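Local coordinates for M152 protein (Murid herpesvirus 1, PDB 4G59) that probably acts as an MHC class I-like viral immunoevasin, binding a host cell-surface protein to help infected cells escape immune recognition, at residues Y84-E98 and E107-L119. Numbering follows the deposited sequence.
Sequences YIMNVFKAGRPVVFE and ECTVLQMMDGNTL
V96 pairs with M113 and E98 with L111 in the antiparallel β hairpin of strands 95-103 and 106-114, part of an MHC class I-like platform, showing how a hairpin presents one face to its helices. The axes of strands 95-98 and 107-114 run 168° apart, and each of these hydrogen-bonded pairs is closed by two backbone bonds, such as V96 N to M113 O at 2.8 Å. V96, E98, L111 and M113 share the face turned away from helix 68-89. On the helix side, F97 and Q112 form a non-hydrogen-bonded pair and point the same way, with Q112 CG 3.9 Å from the F97 ring centroid in a CH-π contact. F80 meets the F97 ring edge-to-face.

At the end of strand 107-114, M114 stretches out past CG (chi2 -167° and chi3 -172°) toward the end of helix 68-89. Its CE lies over one face of F89, 3.4 Å from CE2, and its SD makes an oblique Met-aromatic contact. R93 NE approaches that sulfur to 3.4 Å, while R93 NH2 makes a salt bridge with D115 OD2 whose hydrogen bond is weak. The D115 carboxylate also binds polar and basic side chains of another protein chain. One water accepts from R93 NE at 2.7 Å and donates to P94 O and D115 OD1.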
loop_
_atom_site.group_PDB
_atom_site.type_symbol
_atom_site.label_atom_id
_atom_site.label_comp_id
_atom_site.label_asym_id
_atom_site.label_seq_id
_atom_site.Cartn_x
_atom_site.Cartn_y
_atom_site.Cartn_z
ATOM N N TYR B 84 0.471 -20.393 -13.776
ATOM C CA TYR B 84 1.747 -19.737 -14.053
ATOM C C TYR B 84 2.737 -19.975 -12.932
ATOM O O TYR B 84 3.864 -20.411 -13.180
ATOM C CB TYR B 84 1.533 -18.239 -14.232
ATOM C CG TYR B 84 2.790 -17.416 -14.424
ATOM C CD1 TYR B 84 3.902 -17.929 -15.068
ATOM C CD2 TYR B 84 2.854 -16.110 -13.963
ATOM C CE1 TYR B 84 5.045 -17.160 -15.250
ATOM C CE2 TYR B 84 3.994 -15.337 -14.132
ATOM C CZ TYR B 84 5.082 -15.866 -14.771
ATOM O OH TYR B 84 6.209 -15.096 -14.939
ATOM N N ILE B 85 2.304 -19.691 -11.705
ATOM C CA ILE B 85 3.156 -19.820 -10.527
ATOM C C ILE B 85 3.654 -21.259 -10.316
ATOM O O ILE B 85 4.862 -21.485 -10.132
ATOM C CB ILE B 85 2.442 -19.291 -9.257
ATOM C CG1 ILE B 85 2.551 -17.771 -9.179
ATOM C CG2 ILE B 85 3.028 -19.924 -8.000
ATOM C CD1 ILE B 85 3.983 -17.275 -9.081
ATOM N N MET B 86 2.732 -22.222 -10.358
ATOM C CA MET B 86 3.080 -23.633 -10.185
ATOM C C MET B 86 3.994 -24.171 -11.301
ATOM O O MET B 86 5.034 -24.759 -11.016
ATOM C CB MET B 86 1.820 -24.503 -10.057
ATOM C CG MET B 86 0.959 -24.215 -8.825
ATOM S SD MET B 86 1.839 -24.272 -7.244
ATOM C CE MET B 86 2.017 -26.039 -7.002
ATOM N N ASN B 87 3.607 -23.959 -12.558
ATOM C CA ASN B 87 4.352 -24.468 -13.715
ATOM C C ASN B 87 5.709 -23.815 -14.000
ATOM O O ASN B 87 6.582 -24.448 -14.586
ATOM C CB ASN B 87 3.500 -24.388 -14.986
ATOM C CG ASN B 87 2.204 -25.166 -14.878
ATOM O OD1 ASN B 87 1.998 -25.928 -13.933
ATOM N ND2 ASN B 87 1.323 -24.984 -15.858
ATOM N N VAL B 88 5.880 -22.553 -13.613
ATOM C CA VAL B 88 7.103 -21.829 -13.937
ATOM C C VAL B 88 7.945 -21.510 -12.709
ATOM O O VAL B 88 9.148 -21.771 -12.693
ATOM C CB VAL B 88 6.825 -20.530 -14.733
ATOM C CG1 VAL B 88 8.143 -19.818 -15.092
ATOM C CG2 VAL B 88 6.031 -20.841 -15.991
ATOM N N PHE B 89 7.384 -20.760 -11.778
ATOM C CA PHE B 89 8.118 -20.449 -10.562
ATOM C C PHE B 89 8.283 -21.583 -9.555
ATOM O O PHE B 89 9.348 -21.782 -8.993
ATOM C CB PHE B 89 7.632 -19.144 -9.957
ATOM C CG PHE B 89 8.140 -17.949 -10.692
ATOM C CD1 PHE B 89 9.349 -17.383 -10.354
ATOM C CD2 PHE B 89 7.441 -17.427 -11.758
ATOM C CE1 PHE B 89 9.830 -16.302 -11.032
ATOM C CE2 PHE B 89 7.926 -16.348 -12.443
ATOM C CZ PHE B 89 9.125 -15.785 -12.079
ATOM N N LYS B 90 7.196 -22.301 -9.324
ATOM C CA LYS B 90 7.179 -23.490 -8.487
ATOM C C LYS B 90 7.247 -23.142 -7.017
ATOM O O LYS B 90 7.195 -24.007 -6.164
ATOM C CB LYS B 90 8.289 -24.454 -8.879
ATOM C CG LYS B 90 7.939 -25.279 -10.082
ATOM C CD LYS B 90 9.141 -26.013 -10.606
ATOM C CE LYS B 90 8.756 -26.914 -11.757
ATOM N NZ LYS B 90 8.034 -26.177 -12.821
ATOM N N ALA B 91 7.331 -21.856 -6.735
ATOM C CA ALA B 91 7.353 -21.354 -5.378
ATOM C C ALA B 91 6.344 -20.244 -5.441
ATOM O O ALA B 91 6.271 -19.543 -6.439
ATOM C CB ALA B 91 8.706 -20.826 -5.031
ATOM N N GLY B 92 5.552 -20.082 -4.399
ATOM C CA GLY B 92 4.446 -19.142 -4.489
ATOM C C GLY B 92 4.870 -17.734 -4.123
ATOM O O GLY B 92 4.330 -17.131 -3.180
ATOM N N ARG B 93 5.850 -17.203 -4.848
ATOM C CA ARG B 93 6.238 -15.829 -4.613
ATOM C C ARG B 93 5.095 -14.934 -5.125
ATOM O O ARG B 93 4.352 -15.320 -6.052
ATOM C CB ARG B 93 7.565 -15.513 -5.297
ATOM C CG ARG B 93 7.490 -15.556 -6.804
ATOM C CD ARG B 93 8.880 -15.475 -7.410
ATOM N NE ARG B 93 9.459 -14.157 -7.219
ATOM C CZ ARG B 93 10.757 -13.910 -7.190
ATOM N NH1 ARG B 93 11.616 -14.898 -7.339
ATOM N NH2 ARG B 93 11.201 -12.676 -7.009
ATOM N N PRO B 94 4.932 -13.753 -4.507
ATOM C CA PRO B 94 3.834 -12.872 -4.919
ATOM C C PRO B 94 4.106 -12.278 -6.302
ATOM O O PRO B 94 5.269 -12.088 -6.678
ATOM C CB PRO B 94 3.828 -11.784 -3.834
ATOM C CG PRO B 94 5.266 -11.756 -3.305
ATOM C CD PRO B 94 5.734 -13.189 -3.399
ATOM N N VAL B 95 3.039 -12.017 -7.051
ATOM C CA VAL B 95 3.146 -11.452 -8.393
ATOM C C VAL B 95 1.932 -10.568 -8.652
ATOM O O VAL B 95 0.856 -10.807 -8.078
ATOM C CB VAL B 95 3.227 -12.570 -9.483
ATOM C CG1 VAL B 95 2.047 -13.501 -9.403
ATOM C CG2 VAL B 95 3.304 -11.976 -10.869
ATOM N N VAL B 96 2.087 -9.540 -9.490
ATOM C CA VAL B 96 0.926 -8.720 -9.878
ATOM C C VAL B 96 0.754 -8.679 -11.390
ATOM O O VAL B 96 1.732 -8.534 -12.130
ATOM C CB VAL B 96 1.017 -7.244 -9.346
ATOM C CG1 VAL B 96 -0.278 -6.462 -9.640
ATOM C CG2 VAL B 96 1.322 -7.208 -7.871
ATOM N N PHE B 97 -0.491 -8.771 -11.844
ATOM C CA PHE B 97 -0.814 -8.459 -13.240
ATOM C C PHE B 97 -1.737 -7.257 -13.342
ATOM O O PHE B 97 -2.770 -7.185 -12.665
ATOM C CB PHE B 97 -1.434 -9.669 -13.950
ATOM C CG PHE B 97 -0.416 -10.677 -14.382
ATOM C CD1 PHE B 97 0.179 -10.583 -15.647
ATOM C CD2 PHE B 97 -0.009 -11.696 -13.525
ATOM C CE1 PHE B 97 1.138 -11.494 -16.058
ATOM C CE2 PHE B 97 0.968 -12.612 -13.946
ATOM C CZ PHE B 97 1.532 -12.504 -15.219
ATOM N N GLU B 98 -1.365 -6.325 -14.209
ATOM C CA GLU B 98 -2.117 -5.094 -14.389
ATOM C C GLU B 98 -2.604 -4.981 -15.833
ATOM O O GLU B 98 -1.786 -4.921 -16.765
ATOM C CB GLU B 98 -1.201 -3.934 -14.067
ATOM C CG GLU B 98 -1.868 -2.608 -13.962
ATOM C CD GLU B 98 -1.034 -1.649 -13.150
ATOM O OE1 GLU B 98 -0.553 -2.059 -12.064
ATOM O OE2 GLU B 98 -0.853 -0.502 -13.615
ATOM N N GLU B 107 -8.520 -1.751 -26.457
ATOM C CA GLU B 107 -7.075 -1.894 -26.394
ATOM C C GLU B 107 -6.597 -2.136 -24.961
ATOM O O GLU B 107 -6.976 -1.404 -24.035
ATOM C CB GLU B 107 -6.392 -0.652 -26.964
ATOM C CG GLU B 107 -4.881 -0.757 -27.022
ATOM C CD GLU B 107 -4.252 0.467 -27.641
ATOM O OE1 GLU B 107 -4.960 1.497 -27.754
ATOM O OE2 GLU B 107 -3.056 0.396 -28.015
ATOM N N CYS B 108 -5.760 -3.154 -24.778
ATOM C CA CYS B 108 -5.169 -3.414 -23.467
ATOM C C CYS B 108 -3.677 -3.232 -23.445
ATOM O O CYS B 108 -2.996 -3.442 -24.444
ATOM C CB CYS B 108 -5.515 -4.809 -22.961
ATOM S SG CYS B 108 -7.067 -4.858 -22.101
ATOM N N THR B 109 -3.176 -2.815 -22.293
ATOM C CA THR B 109 -1.760 -2.945 -21.979
ATOM C C THR B 109 -1.659 -3.821 -20.732
ATOM O O THR B 109 -2.358 -3.589 -19.740
ATOM C CB THR B 109 -1.097 -1.587 -21.727
ATOM O OG1 THR B 109 -1.045 -0.856 -22.955
ATOM C CG2 THR B 109 0.318 -1.776 -21.228
ATOM N N VAL B 110 -0.802 -4.836 -20.783
ATOM C CA VAL B 110 -0.642 -5.732 -19.640
ATOM C C VAL B 110 0.727 -5.541 -18.998
ATOM O O VAL B 110 1.763 -5.651 -19.665
ATOM C CB VAL B 110 -0.853 -7.204 -20.045
ATOM C CG1 VAL B 110 -0.854 -8.125 -18.824
ATOM C CG2 VAL B 110 -2.154 -7.345 -20.815
ATOM N N LEU B 111 0.732 -5.247 -17.700
ATOM C CA LEU B 111 1.983 -5.161 -16.954
ATOM C C LEU B 111 2.089 -6.304 -15.950
ATOM O O LEU B 111 1.085 -6.718 -15.367
ATOM C CB LEU B 111 2.075 -3.830 -16.216
ATOM C CG LEU B 111 2.110 -2.568 -17.056
ATOM C CD1 LEU B 111 1.987 -1.347 -16.150
ATOM C CD2 LEU B 111 3.398 -2.522 -17.812
ATOM N N GLN B 112 3.309 -6.787 -15.741
ATOM C CA GLN B 112 3.587 -7.853 -14.779
ATOM C C GLN B 112 4.638 -7.314 -13.823
ATOM O O GLN B 112 5.683 -6.823 -14.273
ATOM C CB GLN B 112 4.137 -9.097 -15.498
ATOM C CG GLN B 112 4.295 -10.358 -14.628
ATOM C CD GLN B 112 5.034 -11.496 -15.356
ATOM O OE1 GLN B 112 5.284 -11.426 -16.566
ATOM N NE2 GLN B 112 5.395 -12.535 -14.613
ATOM N N MET B 113 4.366 -7.385 -12.518
ATOM C CA MET B 113 5.346 -6.944 -11.531
ATOM C C MET B 113 5.656 -7.996 -10.474
ATOM O O MET B 113 4.759 -8.713 -10.004
ATOM C CB MET B 113 4.914 -5.640 -10.851
ATOM C CG MET B 113 4.771 -4.464 -11.781
ATOM S SD MET B 113 3.080 -4.293 -12.391
ATOM C CE MET B 113 3.001 -2.495 -12.523
ATOM N N MET B 114 6.929 -8.073 -10.105
ATOM C CA MET B 114 7.343 -8.880 -8.961
ATOM C C MET B 114 8.200 -8.060 -8.019
ATOM O O MET B 114 9.178 -7.446 -8.453
ATOM C CB MET B 114 8.128 -10.128 -9.396
ATOM C CG MET B 114 7.243 -11.281 -9.859
ATOM S SD MET B 114 8.065 -12.893 -10.042
ATOM C CE MET B 114 6.665 -13.706 -10.801
ATOM N N ASP B 115 7.833 -8.045 -6.738
ATOM C CA ASP B 115 8.662 -7.390 -5.721
ATOM C C ASP B 115 9.011 -5.924 -6.018
ATOM O O ASP B 115 10.165 -5.506 -5.854
ATOM C CB ASP B 115 9.935 -8.217 -5.461
ATOM C CG ASP B 115 9.620 -9.611 -4.940
ATOM O OD1 ASP B 115 8.480 -9.832 -4.499
ATOM O OD2 ASP B 115 10.503 -10.486 -4.948
ATOM N N GLY B 116 8.017 -5.155 -6.458
ATOM C CA GLY B 116 8.229 -3.757 -6.787
ATOM C C GLY B 116 8.828 -3.508 -8.168
ATOM O O GLY B 116 8.917 -2.364 -8.602
ATOM N N ASN B 117 9.246 -4.566 -8.857
ATOM C CA ASN B 117 9.882 -4.423 -10.170
ATOM C C ASN B 117 8.933 -4.801 -11.293
ATOM O O ASN B 117 8.309 -5.857 -11.230
ATOM C CB ASN B 117 11.126 -5.325 -10.288
ATOM C CG ASN B 117 12.241 -4.942 -9.328
ATOM O OD1 ASN B 117 12.649 -3.778 -9.248
ATOM N ND2 ASN B 117 12.744 -5.934 -8.590
ATOM N N THR B 118 8.849 -3.960 -12.325
ATOM C CA THR B 118 8.134 -4.315 -13.554
ATOM C C THR B 118 9.004 -5.195 -14.469
ATOM O O THR B 118 10.080 -4.779 -14.885
ATOM C CB THR B 118 7.687 -3.067 -14.331
ATOM O OG1 THR B 118 6.872 -2.245 -13.487
ATOM C CG2 THR B 118 6.882 -3.458 -15.559
ATOM N N LEU B 119 8.529 -6.404 -14.778
ATOM C CA LEU B 119 9.273 -7.340 -15.619
ATOM C C LEU B 119 8.905 -7.277 -17.100
ATOM O O LEU B 119 9.787 -7.358 -17.957
ATOM C CB LEU B 119 9.052 -8.771 -15.147
ATOM C CG LEU B 119 9.033 -9.014 -13.645
ATOM C CD1 LEU B 119 8.590 -10.437 -13.351
ATOM C CD2 LEU B 119 10.399 -8.723 -13.059
HETATM O O HOH W 1 7.962 -12.090 -6.209
#